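Oxysterol-binding protein homolog 1 from Saccharomyces cerevisiae carries sterols and other lipids between membranes without vesicles, its ankyrin repeats targeting it to the nucleus-vacuole junction by interacting with NVJ1. Local coordinates of one contact, PDB 5H28 (chain A, 1.50 Å), residues Pro89-Ala94 and Leu121-Met126, beside the matching contact of the related KLLA0C04147p from Kluyveromyces lactis, PDB 5H2A (chain B, 1.90 Å), residues Pro98-Ala103 and Leu130-Met135. Both blocks share one frame: the second was fitted to the first on N, CA, C and O of the twelve residues, RMSD 0.14 Å. Numbering follows each deposited sequence.

Structure 1 (5H28); sequences PLHIAA and LQAIEM.
His91 reaches from helix 89-95, in the predicted second ankyrin repeat, to the loop that precedes the long helix 130-156. Its NE2 donates to Leu121 O at 2.9 Å, with an N-H...O angle of 162° and the acceptor close to the ring plane. ND1 bonds to Thr88 OG1, as expected of an ankyrin TPLH motif, so both ring nitrogens of this buried histidine are engaged and its rotation is fixed. Ala123 lies over one ring face in a CH-pi contact, CB standing 4.1 Å from the ring centroid. The same CB meets Leu90 CG at 3.5 Å. From Met126, CB sits 4.2 Å from Ala94 CB and 3.9 Å from His91 O, CG touches His91 CD2 at 3.7 Å, and SD lies at the ring edge, 5.3 Å from the His91 centroid. With CG anti to the carbonyl carbon (chi1 -59°), the methionine chain is brought alongside that edge. Gln122 N bonds Glu125 OE2, a local link within the loop.

Structure 2 (5H2A); sequences PLHLAA and LQPIEM.
The imidazole of His100 joins the two segments through NE2, which donates to Leu130 O at 2.9 Å with an N-H...O angle of 157°, the acceptor close to the ring plane. At the other nitrogen, ND1 bonds to Thr97 OG1, as expected of an ankyrin TPLH motif, and the two bonds fix the rotation of the buried ring. Pro132 lies over one ring face in a CH-pi contact: its CG stands 3.5 Å from the ring centroid, above the centre, while CD comes within 3.5 Å of His100 NE2. Pro132 CB, for its part, meets Leu99 CG at 3.6 Å. From Met135, CB sits 4.2 Å from Ala103 CB and 3.6 Å from His100 O, CG touches His100 CD2 at 3.7 Å, and SD lies at the ring edge, 5.3 Å from the His100 centroid. With CG anti to the carbonyl carbon (chi1 -53°), the chain runs alongside the edge. Within the loop, Gln131 N is bonded to Glu134 OE2.

What differs
The main difference is the exchange of Ala123(A) for Pro132(B), both buried, on a backbone whose CA atoms coincide within the error. The CB atoms also coincide, and the apolar touch of each on its leucine is kept: Ala123(A) CB lies 3.5 Å from Leu90(A) CG, Pro132(B) CB 3.6 Å from Leu99(B) CG. What comes is CG and CD of Pro132(B), which have no counterpart in Ala123(A). The imidazole face, met by the methyl and backbone of Ala123(A) in the first structure, is met also by CG and CD of Pro132(B) in the second, which may tighten the packing. The ring does not yield: His91(A) and His100(B) keep their place, as do Leu90(A), Met126(A) and their counterparts, and the NE2 bond to the carbonyl oxygen of Leu121(A) or Leu130(B) is kept. Away from the interface, Ile92(A) gives way to Leu101(B): CG2 of Ile92(A) goes and CD1 of Leu101(B) comes, while Ile92(A) CD1 and Leu101(B) CD2 fall 0.4 Å apart after superposition.

Structure 1 (5H28)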
loop_
_atom_site.group_PDB
_atom_site.type_symbol
_atom_site.label_atom_id
_atom_site.label_comp_id
_atom_site.label_asym_id
_atom_site.label_seq_id
_atom_site.Cartn_x
_atom_site.Cartn_y
_atom_site.Cartn_z
ATOM N N PRO A 89 -11.686 -4.623 7.656
ATOM C CA PRO A 89 -12.224 -4.020 8.876
ATOM C C PRO A 89 -12.587 -2.554 8.633
ATOM O O PRO A 89 -13.551 -2.046 9.205
ATOM C CB PRO A 89 -11.076 -4.189 9.867
ATOM C CG PRO A 89 -10.509 -5.524 9.452
ATOM C CD PRO A 89 -10.460 -5.388 7.944
ATOM N N LEU A 90 -11.816 -1.888 7.778
ATOM C CA LEU A 90 -12.067 -0.485 7.454
ATOM C C LEU A 90 -13.408 -0.337 6.731
ATOM O O LEU A 90 -14.135 0.626 6.971
ATOM C CB LEU A 90 -10.934 0.074 6.591
ATOM C CG LEU A 90 -10.985 1.572 6.276
ATOM C CD1 LEU A 90 -10.844 2.394 7.554
ATOM C CD2 LEU A 90 -9.867 1.913 5.299
ATOM N N HIS A 91 -13.739 -1.281 5.849
ATOM C CA HIS A 91 -15.021 -1.231 5.143
ATOM C C HIS A 91 -16.157 -1.326 6.155
ATOM O O HIS A 91 -17.147 -0.597 6.074
ATOM C CB HIS A 91 -15.191 -2.410 4.179
ATOM C CG HIS A 91 -14.462 -2.266 2.880
ATOM N ND1 HIS A 91 -13.147 -2.642 2.719
ATOM C CD2 HIS A 91 -14.887 -1.856 1.660
ATOM C CE1 HIS A 91 -12.795 -2.478 1.457
ATOM N NE2 HIS A 91 -13.833 -2.003 0.792
ATOM N N ILE A 92 -16.011 -2.251 7.098
ATOM C CA ILE A 92 -17.024 -2.466 8.118
ATOM C C ILE A 92 -17.164 -1.246 9.023
ATOM O O ILE A 92 -18.275 -0.820 9.336
ATOM C CB ILE A 92 -16.685 -3.720 8.972
ATOM C CG1 ILE A 92 -16.538 -4.953 8.069
ATOM C CG2 ILE A 92 -17.757 -3.943 10.030
ATOM C CD1 ILE A 92 -17.763 -5.309 7.245
ATOM N N ALA A 93 -16.036 -0.681 9.438
ATOM C CA ALA A 93 -16.058 0.485 10.308
ATOM C C ALA A 93 -16.713 1.681 9.626
ATOM O O ALA A 93 -17.479 2.415 10.247
ATOM C CB ALA A 93 -14.641 0.837 10.741
ATOM N N ALA A 94 -16.399 1.879 8.349
ATOM C CA ALA A 94 -16.961 2.989 7.590
ATOM C C ALA A 94 -18.469 2.831 7.436
ATOM O O ALA A 94 -19.229 3.771 7.657
ATOM C CB ALA A 94 -16.302 3.067 6.218
ATOM N N LEU A 121 -15.975 -1.829 -4.323
ATOM C CA LEU A 121 -16.018 -0.606 -3.534
ATOM C C LEU A 121 -14.882 -0.471 -2.536
ATOM O O LEU A 121 -14.441 -1.457 -1.939
ATOM C CB LEU A 121 -17.337 -0.531 -2.763
ATOM C CG LEU A 121 -18.622 -0.469 -3.587
ATOM C CD1 LEU A 121 -19.832 -0.685 -2.689
ATOM C CD2 LEU A 121 -18.693 0.875 -4.290
ATOM N N GLN A 122 -14.417 0.763 -2.363
ATOM C CA GLN A 122 -13.380 1.057 -1.380
ATOM C C GLN A 122 -14.136 1.389 -0.102
ATOM O O GLN A 122 -15.321 1.710 -0.149
ATOM C CB GLN A 122 -12.544 2.262 -1.804
ATOM C CG GLN A 122 -11.488 1.946 -2.843
ATOM C CD GLN A 122 -10.640 3.152 -3.195
ATOM O OE1 GLN A 122 -10.327 3.977 -2.335
ATOM N NE2 GLN A 122 -10.252 3.254 -4.460
ATOM N N ALA A 123 -13.454 1.316 1.033
ATOM C CA ALA A 123 -14.093 1.600 2.313
ATOM C C ALA A 123 -14.775 2.964 2.353
ATOM O O ALA A 123 -15.872 3.088 2.890
ATOM C CB ALA A 123 -13.067 1.499 3.440
ATOM N N ILE A 124 -14.145 3.981 1.776
ATOM C CA ILE A 124 -14.736 5.317 1.807
ATOM C C ILE A 124 -16.113 5.360 1.149
ATOM O O ILE A 124 -16.973 6.145 1.551
ATOM C CB ILE A 124 -13.804 6.367 1.145
ATOM C CG1 ILE A 124 -14.414 7.764 1.294
ATOM C CG2 ILE A 124 -13.556 6.013 -0.316
ATOM C CD1 ILE A 124 -13.497 8.889 0.853
ATOM N N GLU A 125 -16.325 4.502 0.156
ATOM C CA GLU A 125 -17.603 4.450 -0.546
ATOM C C GLU A 125 -18.681 3.730 0.253
ATOM O O GLU A 125 -19.841 3.701 -0.158
ATOM C CB GLU A 125 -17.435 3.753 -1.894
ATOM C CG GLU A 125 -16.381 4.368 -2.785
ATOM C CD GLU A 125 -16.215 3.595 -4.070
ATOM O OE1 GLU A 125 -17.037 3.776 -4.996
ATOM O OE2 GLU A 125 -15.271 2.788 -4.145
ATOM N N MET A 126 -18.301 3.145 1.386
ATOM C CA MET A 126 -19.256 2.436 2.236
ATOM C C MET A 126 -19.938 3.404 3.198
ATOM O O MET A 126 -20.950 3.071 3.812
ATOM C CB MET A 126 -18.547 1.355 3.063
ATOM C CG MET A 126 -17.814 0.291 2.261
ATOM S SD MET A 126 -18.907 -0.829 1.366
ATOM C CE MET A 126 -19.507 -1.877 2.713
#

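Structure 2 (5H2A)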
loop_
_atom_site.group_PDB
_atom_site.type_symbol
_atom_site.label_atom_id
_atom_site.label_comp_id
_atom_site.label_asym_id
_atom_site.label_seq_id
_atom_site.Cartn_x
_atom_site.Cartn_y
_atom_site.Cartn_z
ATOM N N PRO B 98 -11.676 -4.651 7.710
ATOM C CA PRO B 98 -12.260 -4.000 8.896
ATOM C C PRO B 98 -12.612 -2.551 8.634
ATOM O O PRO B 98 -13.598 -2.050 9.179
ATOM C CB PRO B 98 -11.154 -4.136 9.950
ATOM C CG PRO B 98 -10.416 -5.425 9.543
ATOM C CD PRO B 98 -10.412 -5.344 8.023
ATOM N N LEU B 99 -11.834 -1.876 7.787
ATOM C CA LEU B 99 -12.102 -0.469 7.485
ATOM C C LEU B 99 -13.402 -0.306 6.696
ATOM O O LEU B 99 -14.159 0.643 6.941
ATOM C CB LEU B 99 -10.911 0.130 6.728
ATOM C CG LEU B 99 -11.031 1.627 6.421
ATOM C CD1 LEU B 99 -11.190 2.412 7.715
ATOM C CD2 LEU B 99 -9.797 2.094 5.640
ATOM N N HIS B 100 -13.674 -1.210 5.737
ATOM C CA HIS B 100 -14.976 -1.222 5.065
ATOM C C HIS B 100 -16.116 -1.253 6.081
ATOM O O HIS B 100 -17.106 -0.522 5.958
ATOM C CB HIS B 100 -15.123 -2.448 4.154
ATOM C CG HIS B 100 -14.421 -2.349 2.841
ATOM N ND1 HIS B 100 -13.167 -2.869 2.628
ATOM C CD2 HIS B 100 -14.831 -1.848 1.650
ATOM C CE1 HIS B 100 -12.809 -2.656 1.374
ATOM N NE2 HIS B 100 -13.811 -2.055 0.753
ATOM N N LEU B 101 -16.016 -2.163 7.060
ATOM C CA LEU B 101 -17.103 -2.350 8.023
ATOM C C LEU B 101 -17.211 -1.161 8.967
ATOM O O LEU B 101 -18.317 -0.758 9.338
ATOM C CB LEU B 101 -16.888 -3.639 8.830
ATOM C CG LEU B 101 -16.781 -4.945 8.028
ATOM C CD1 LEU B 101 -16.713 -6.184 8.956
ATOM C CD2 LEU B 101 -17.973 -5.044 7.077
ATOM N N ALA B 102 -16.072 -0.597 9.376
ATOM C CA ALA B 102 -16.100 0.549 10.282
ATOM C C ALA B 102 -16.735 1.758 9.606
ATOM O O ALA B 102 -17.546 2.474 10.218
ATOM C CB ALA B 102 -14.677 0.883 10.759
ATOM N N ALA B 103 -16.397 1.978 8.335
ATOM C CA ALA B 103 -17.036 3.031 7.542
ATOM C C ALA B 103 -18.533 2.779 7.385
ATOM O O ALA B 103 -19.357 3.686 7.568
ATOM C CB ALA B 103 -16.364 3.109 6.169
ATOM N N LEU B 130 -16.201 -1.722 -4.211
ATOM C CA LEU B 130 -16.207 -0.467 -3.467
ATOM C C LEU B 130 -14.983 -0.384 -2.566
ATOM O O LEU B 130 -14.586 -1.385 -1.957
ATOM C CB LEU B 130 -17.461 -0.352 -2.613
ATOM C CG LEU B 130 -18.788 -0.399 -3.370
ATOM C CD1 LEU B 130 -19.929 -0.256 -2.390
ATOM C CD2 LEU B 130 -18.840 0.696 -4.435
ATOM N N GLN B 131 -14.404 0.812 -2.476
ATOM C CA GLN B 131 -13.361 1.104 -1.499
ATOM C C GLN B 131 -14.014 1.395 -0.158
ATOM O O GLN B 131 -15.217 1.663 -0.098
ATOM C CB GLN B 131 -12.532 2.309 -1.947
ATOM C CG GLN B 131 -11.658 2.027 -3.173
ATOM C CD GLN B 131 -10.956 3.283 -3.673
ATOM O OE1 GLN B 131 -10.419 4.048 -2.893
ATOM N NE2 GLN B 131 -11.007 3.515 -4.978
ATOM N N PRO B 132 -13.256 1.338 0.944
ATOM C CA PRO B 132 -13.896 1.565 2.251
ATOM C C PRO B 132 -14.626 2.898 2.358
ATOM O O PRO B 132 -15.731 2.940 2.912
ATOM C CB PRO B 132 -12.717 1.468 3.235
ATOM C CG PRO B 132 -11.806 0.472 2.594
ATOM C CD PRO B 132 -11.876 0.839 1.094
ATOM N N ILE B 133 -14.068 3.989 1.817
ATOM C CA ILE B 133 -14.742 5.282 1.952
ATOM C C ILE B 133 -16.113 5.253 1.283
ATOM O O ILE B 133 -17.034 5.972 1.688
ATOM C CB ILE B 133 -13.845 6.404 1.382
ATOM C CG1 ILE B 133 -14.443 7.784 1.682
ATOM C CG2 ILE B 133 -13.612 6.213 -0.112
ATOM C CD1 ILE B 133 -13.569 8.910 1.129
ATOM N N GLU B 134 -16.270 4.430 0.250
ATOM C CA GLU B 134 -17.539 4.350 -0.452
ATOM C C GLU B 134 -18.613 3.603 0.330
ATOM O O GLU B 134 -19.769 3.598 -0.110
ATOM C CB GLU B 134 -17.308 3.687 -1.811
ATOM C CG GLU B 134 -16.238 4.423 -2.656
ATOM C CD GLU B 134 -16.116 3.854 -4.050
ATOM O OE1 GLU B 134 -16.629 4.471 -5.015
ATOM O OE2 GLU B 134 -15.511 2.773 -4.176
ATOM N N MET B 135 -18.268 2.969 1.461
ATOM C CA MET B 135 -19.258 2.335 2.338
ATOM C C MET B 135 -19.945 3.327 3.267
ATOM O O MET B 135 -20.939 2.964 3.908
ATOM C CB MET B 135 -18.597 1.243 3.210
ATOM C CG MET B 135 -17.800 0.220 2.438
ATOM S SD MET B 135 -18.868 -0.846 1.456
ATOM C CE MET B 135 -19.408 -2.061 2.678
#